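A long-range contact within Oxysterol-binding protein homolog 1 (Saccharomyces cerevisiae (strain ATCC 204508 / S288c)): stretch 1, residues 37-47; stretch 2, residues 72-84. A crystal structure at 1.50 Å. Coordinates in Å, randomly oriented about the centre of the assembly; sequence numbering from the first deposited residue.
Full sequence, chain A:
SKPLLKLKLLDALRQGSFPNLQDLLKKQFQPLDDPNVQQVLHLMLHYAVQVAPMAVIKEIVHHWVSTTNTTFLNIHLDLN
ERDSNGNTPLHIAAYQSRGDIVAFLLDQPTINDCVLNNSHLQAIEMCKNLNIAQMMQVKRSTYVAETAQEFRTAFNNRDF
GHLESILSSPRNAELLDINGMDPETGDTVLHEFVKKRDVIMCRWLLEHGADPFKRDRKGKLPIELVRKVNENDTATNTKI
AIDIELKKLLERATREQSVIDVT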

# COMPACT_ATOMS: atom_id res chain seq x y z
N VAL A 37 11.21 -25.63 -6.50
CA VAL A 37 12.00 -24.55 -7.08
C VAL A 37 11.29 -23.23 -6.85
O VAL A 37 11.89 -22.26 -6.41
CB VAL A 37 12.21 -24.78 -8.60
CG1 VAL A 37 12.76 -23.52 -9.26
CG2 VAL A 37 13.18 -25.94 -8.81
N GLN A 38 9.99 -23.20 -7.15
CA GLN A 38 9.20 -21.99 -6.98
C GLN A 38 9.14 -21.55 -5.52
O GLN A 38 9.33 -20.38 -5.21
CB GLN A 38 7.77 -22.22 -7.49
CG GLN A 38 7.65 -22.31 -8.99
CD GLN A 38 7.92 -20.99 -9.68
OE1 GLN A 38 7.32 -19.97 -9.34
NE2 GLN A 38 8.81 -21.00 -10.66
N GLN A 39 8.87 -22.49 -4.62
CA GLN A 39 8.77 -22.17 -3.21
C GLN A 39 10.04 -21.58 -2.61
O GLN A 39 9.98 -20.66 -1.81
CB GLN A 39 8.33 -23.41 -2.43
CG GLN A 39 6.88 -23.79 -2.72
CD GLN A 39 6.48 -25.11 -2.12
OE1 GLN A 39 6.66 -25.35 -0.93
NE2 GLN A 39 5.93 -25.99 -2.95
N VAL A 40 11.19 -22.12 -3.00
CA VAL A 40 12.46 -21.61 -2.48
C VAL A 40 12.78 -20.24 -3.09
O VAL A 40 13.30 -19.37 -2.39
CB VAL A 40 13.61 -22.60 -2.76
CG1 VAL A 40 14.95 -21.98 -2.38
CG2 VAL A 40 13.39 -23.87 -1.94
N LEU A 41 12.48 -20.06 -4.37
CA LEU A 41 12.73 -18.78 -5.03
C LEU A 41 11.90 -17.68 -4.38
O LEU A 41 12.36 -16.55 -4.25
CB LEU A 41 12.43 -18.86 -6.53
CG LEU A 41 13.44 -19.63 -7.38
CD1 LEU A 41 12.93 -19.72 -8.81
CD2 LEU A 41 14.79 -18.92 -7.35
N HIS A 42 10.67 -18.00 -3.99
CA HIS A 42 9.80 -17.02 -3.34
C HIS A 42 10.38 -16.54 -2.01
O HIS A 42 10.04 -15.45 -1.54
CB HIS A 42 8.40 -17.61 -3.08
CG HIS A 42 7.46 -17.46 -4.23
ND1 HIS A 42 7.54 -18.25 -5.36
CD2 HIS A 42 6.43 -16.61 -4.44
CE1 HIS A 42 6.59 -17.88 -6.21
NE2 HIS A 42 5.91 -16.89 -5.68
N LEU A 43 11.25 -17.34 -1.40
CA LEU A 43 11.85 -16.96 -0.13
C LEU A 43 13.29 -16.47 -0.29
O LEU A 43 13.97 -16.20 0.70
CB LEU A 43 11.82 -18.14 0.85
CG LEU A 43 10.43 -18.56 1.34
CD1 LEU A 43 10.53 -19.87 2.09
CD2 LEU A 43 9.84 -17.47 2.22
N MET A 44 13.74 -16.34 -1.53
CA MET A 44 15.11 -15.91 -1.77
C MET A 44 15.46 -14.56 -1.15
O MET A 44 16.54 -14.40 -0.59
CB MET A 44 15.41 -15.89 -3.27
CG MET A 44 16.81 -15.38 -3.61
SD MET A 44 17.30 -15.76 -5.30
CE MET A 44 15.99 -14.97 -6.22
N LEU A 45 14.56 -13.59 -1.25
CA LEU A 45 14.84 -12.28 -0.67
C LEU A 45 14.95 -12.37 0.85
O LEU A 45 15.77 -11.68 1.45
CB LEU A 45 13.77 -11.26 -1.08
CG LEU A 45 14.06 -9.81 -0.67
CD1 LEU A 45 15.43 -9.39 -1.19
CD2 LEU A 45 12.98 -8.90 -1.24
N HIS A 46 14.15 -13.24 1.47
CA HIS A 46 14.22 -13.43 2.92
C HIS A 46 15.61 -13.95 3.26
O HIS A 46 16.28 -13.43 4.16
CB HIS A 46 13.21 -14.47 3.40
CG HIS A 46 11.81 -13.96 3.53
ND1 HIS A 46 11.01 -13.68 2.44
CD2 HIS A 46 11.05 -13.70 4.62
CE1 HIS A 46 9.82 -13.28 2.86
NE2 HIS A 46 9.82 -13.28 4.18
N TYR A 47 16.04 -14.98 2.55
CA TYR A 47 17.34 -15.57 2.82
C TYR A 47 18.48 -14.62 2.52
O TYR A 47 19.49 -14.62 3.22
CB TYR A 47 17.50 -16.87 2.02
CG TYR A 47 16.53 -17.95 2.44
CD1 TYR A 47 16.33 -18.25 3.78
CD2 TYR A 47 15.80 -18.67 1.49
CE1 TYR A 47 15.43 -19.24 4.18
CE2 TYR A 47 14.89 -19.66 1.87
CZ TYR A 47 14.71 -19.93 3.22
OH TYR A 47 13.82 -20.90 3.61
N PHE A 72 14.94 -13.82 -17.04
CA PHE A 72 15.10 -15.26 -17.21
C PHE A 72 14.44 -16.03 -16.06
O PHE A 72 13.97 -17.15 -16.24
CB PHE A 72 16.59 -15.63 -17.28
CG PHE A 72 17.22 -15.92 -15.93
CD1 PHE A 72 16.98 -17.13 -15.28
CD2 PHE A 72 18.02 -14.97 -15.30
CE1 PHE A 72 17.53 -17.40 -14.04
CE2 PHE A 72 18.58 -15.23 -14.05
CZ PHE A 72 18.33 -16.45 -13.42
N LEU A 73 14.43 -15.41 -14.89
CA LEU A 73 13.86 -16.02 -13.69
C LEU A 73 12.39 -16.36 -13.91
O LEU A 73 11.88 -17.35 -13.37
CB LEU A 73 13.98 -15.07 -12.49
CG LEU A 73 13.73 -15.72 -11.12
CD1 LEU A 73 14.88 -16.67 -10.81
CD2 LEU A 73 13.62 -14.65 -10.05
N ASN A 74 11.72 -15.55 -14.72
CA ASN A 74 10.31 -15.74 -15.03
C ASN A 74 9.40 -15.82 -13.81
O ASN A 74 8.44 -16.59 -13.77
CB ASN A 74 10.12 -16.98 -15.90
CG ASN A 74 10.66 -16.78 -17.30
OD1 ASN A 74 10.44 -15.74 -17.91
ND2 ASN A 74 11.37 -17.78 -17.82
N ILE A 75 9.73 -15.01 -12.82
CA ILE A 75 8.97 -14.91 -11.59
C ILE A 75 9.19 -13.51 -11.07
O ILE A 75 10.33 -13.05 -11.00
CB ILE A 75 9.47 -15.87 -10.49
CG1 ILE A 75 9.42 -17.32 -10.96
CG2 ILE A 75 8.63 -15.70 -9.23
CD1 ILE A 75 9.97 -18.30 -9.94
N HIS A 76 8.12 -12.81 -10.73
CA HIS A 76 8.30 -11.48 -10.18
C HIS A 76 8.23 -11.60 -8.67
O HIS A 76 7.16 -11.81 -8.09
CB HIS A 76 7.25 -10.51 -10.71
CG HIS A 76 7.52 -10.06 -12.11
ND1 HIS A 76 6.85 -10.56 -13.20
CD2 HIS A 76 8.45 -9.20 -12.59
CE1 HIS A 76 7.35 -10.03 -14.30
NE2 HIS A 76 8.32 -9.20 -13.96
N LEU A 77 9.40 -11.51 -8.05
CA LEU A 77 9.51 -11.62 -6.60
C LEU A 77 8.71 -10.53 -5.92
O LEU A 77 8.71 -9.37 -6.36
CB LEU A 77 10.98 -11.54 -6.18
CG LEU A 77 11.88 -12.59 -6.83
CD1 LEU A 77 13.29 -12.45 -6.29
CD2 LEU A 77 11.34 -14.00 -6.57
N ASP A 78 8.01 -10.92 -4.87
CA ASP A 78 7.17 -10.01 -4.10
C ASP A 78 8.02 -9.42 -2.98
O ASP A 78 8.53 -10.14 -2.12
CB ASP A 78 6.00 -10.79 -3.50
CG ASP A 78 4.97 -9.89 -2.84
OD1 ASP A 78 5.26 -8.69 -2.64
OD2 ASP A 78 3.87 -10.38 -2.53
N LEU A 79 8.19 -8.10 -3.01
CA LEU A 79 8.98 -7.43 -1.99
C LEU A 79 8.33 -7.63 -0.62
O LEU A 79 8.99 -7.56 0.41
CB LEU A 79 9.05 -5.93 -2.32
CG LEU A 79 10.32 -5.17 -1.93
CD1 LEU A 79 11.53 -5.85 -2.54
CD2 LEU A 79 10.20 -3.73 -2.42
N ASN A 80 7.03 -7.90 -0.63
CA ASN A 80 6.26 -8.09 0.59
C ASN A 80 5.82 -9.53 0.84
O ASN A 80 4.84 -9.77 1.54
CB ASN A 80 5.04 -7.17 0.54
CG ASN A 80 5.42 -5.76 0.15
OD1 ASN A 80 6.20 -5.10 0.85
ND2 ASN A 80 4.88 -5.28 -0.97
N GLU A 81 6.57 -10.47 0.28
CA GLU A 81 6.30 -11.90 0.45
C GLU A 81 6.26 -12.25 1.94
O GLU A 81 7.13 -11.85 2.69
CB GLU A 81 7.42 -12.71 -0.21
CG GLU A 81 7.32 -14.23 -0.07
CD GLU A 81 6.39 -14.86 -1.09
OE1 GLU A 81 6.27 -14.30 -2.20
OE2 GLU A 81 5.79 -15.91 -0.79
N ARG A 82 5.25 -13.01 2.36
CA ARG A 82 5.15 -13.40 3.76
C ARG A 82 5.56 -14.87 3.91
O ARG A 82 5.10 -15.72 3.15
CB ARG A 82 3.71 -13.22 4.28
CG ARG A 82 3.24 -11.77 4.30
CD ARG A 82 1.79 -11.63 4.76
NE ARG A 82 1.61 -11.70 6.21
CZ ARG A 82 1.00 -12.70 6.84
NH1 ARG A 82 0.50 -13.72 6.15
NH2 ARG A 82 0.84 -12.67 8.16
N ASP A 83 6.43 -15.15 4.88
CA ASP A 83 6.86 -16.53 5.12
C ASP A 83 5.86 -17.22 6.05
O ASP A 83 4.78 -16.67 6.30
CB ASP A 83 8.29 -16.58 5.70
CG ASP A 83 8.43 -15.86 7.03
OD1 ASP A 83 7.44 -15.70 7.77
OD2 ASP A 83 9.58 -15.47 7.36
N SER A 84 6.20 -18.40 6.54
CA SER A 84 5.28 -19.14 7.41
C SER A 84 4.95 -18.45 8.73
O SER A 84 3.98 -18.82 9.39
CB SER A 84 5.81 -20.55 7.67
OG SER A 84 7.04 -20.52 8.38
O HOH W 1 6.75 -18.29 -12.34
O HOH W 2 8.35 -13.59 -3.86
O HOH W 3 10.37 -12.23 -2.39

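The centre of this contact is a row of aliphatic side chains, in which a helical segment meets an irregular segment without regular helix or strand. Leu 41 points toward the second stretch and packs against two neighbours: Leu 41 CD1 lies 3.5 Å from Ile 75 CD1, and both of its methyls, CD1 and CD2, lie 4.1 Å from Leu 73 CD1. Such branched hydrocarbons fill an apolar centre without polar atoms needing partners. Leu 41 O is 3.6 Å from Leu 77 CD2, a packing contact with a methyl group; the oxygen itself accepts the backbone hydrogen bond from Met 44 N. Leu 77 also meets Met 44, whose CE sits 3.7 Å from Leu 77 CD1; the long, unbranched methionine suits this place because its CA-to-CB bond runs sideways and only its end draws near. Further along, Leu 45 CD2 packs 3.6 Å from Leu 79 CD1. Leu 79 relies on its length too: its CA-to-CB bond points away, yet its branched end reaches back.

Outward, the two histidines, four residues apart, bring polar rings to Glu 81, whose carboxylate suits this water-lined edge. His 42 ND1 donates to Gln 38 O (2.8 Å), and the ring's edge, at CD2, lies 3.2 Å from Glu 81 OE1. The edge of His 46 likewise approaches the backbone, with CE1 3.1 Å from Glu 81 O. Neither is a hydrogen bond, and none crosses the contact directly. Asp 83 closes this end, its CB 3.9 Å from Leu 43 CD2.

Water supplies the polar links instead. One molecule takes a hydrogen bond from Asp 78 N (2.9 Å) and lies 2.8 Å from Glu 81 OE1, with a weak link to His 42 O at 3.4 Å. Another donates to Asn 74 O (2.8 Å) and, weakly, to Gln 38 OE1 (3.5 Å), joining that amide oxygen to the other stretch.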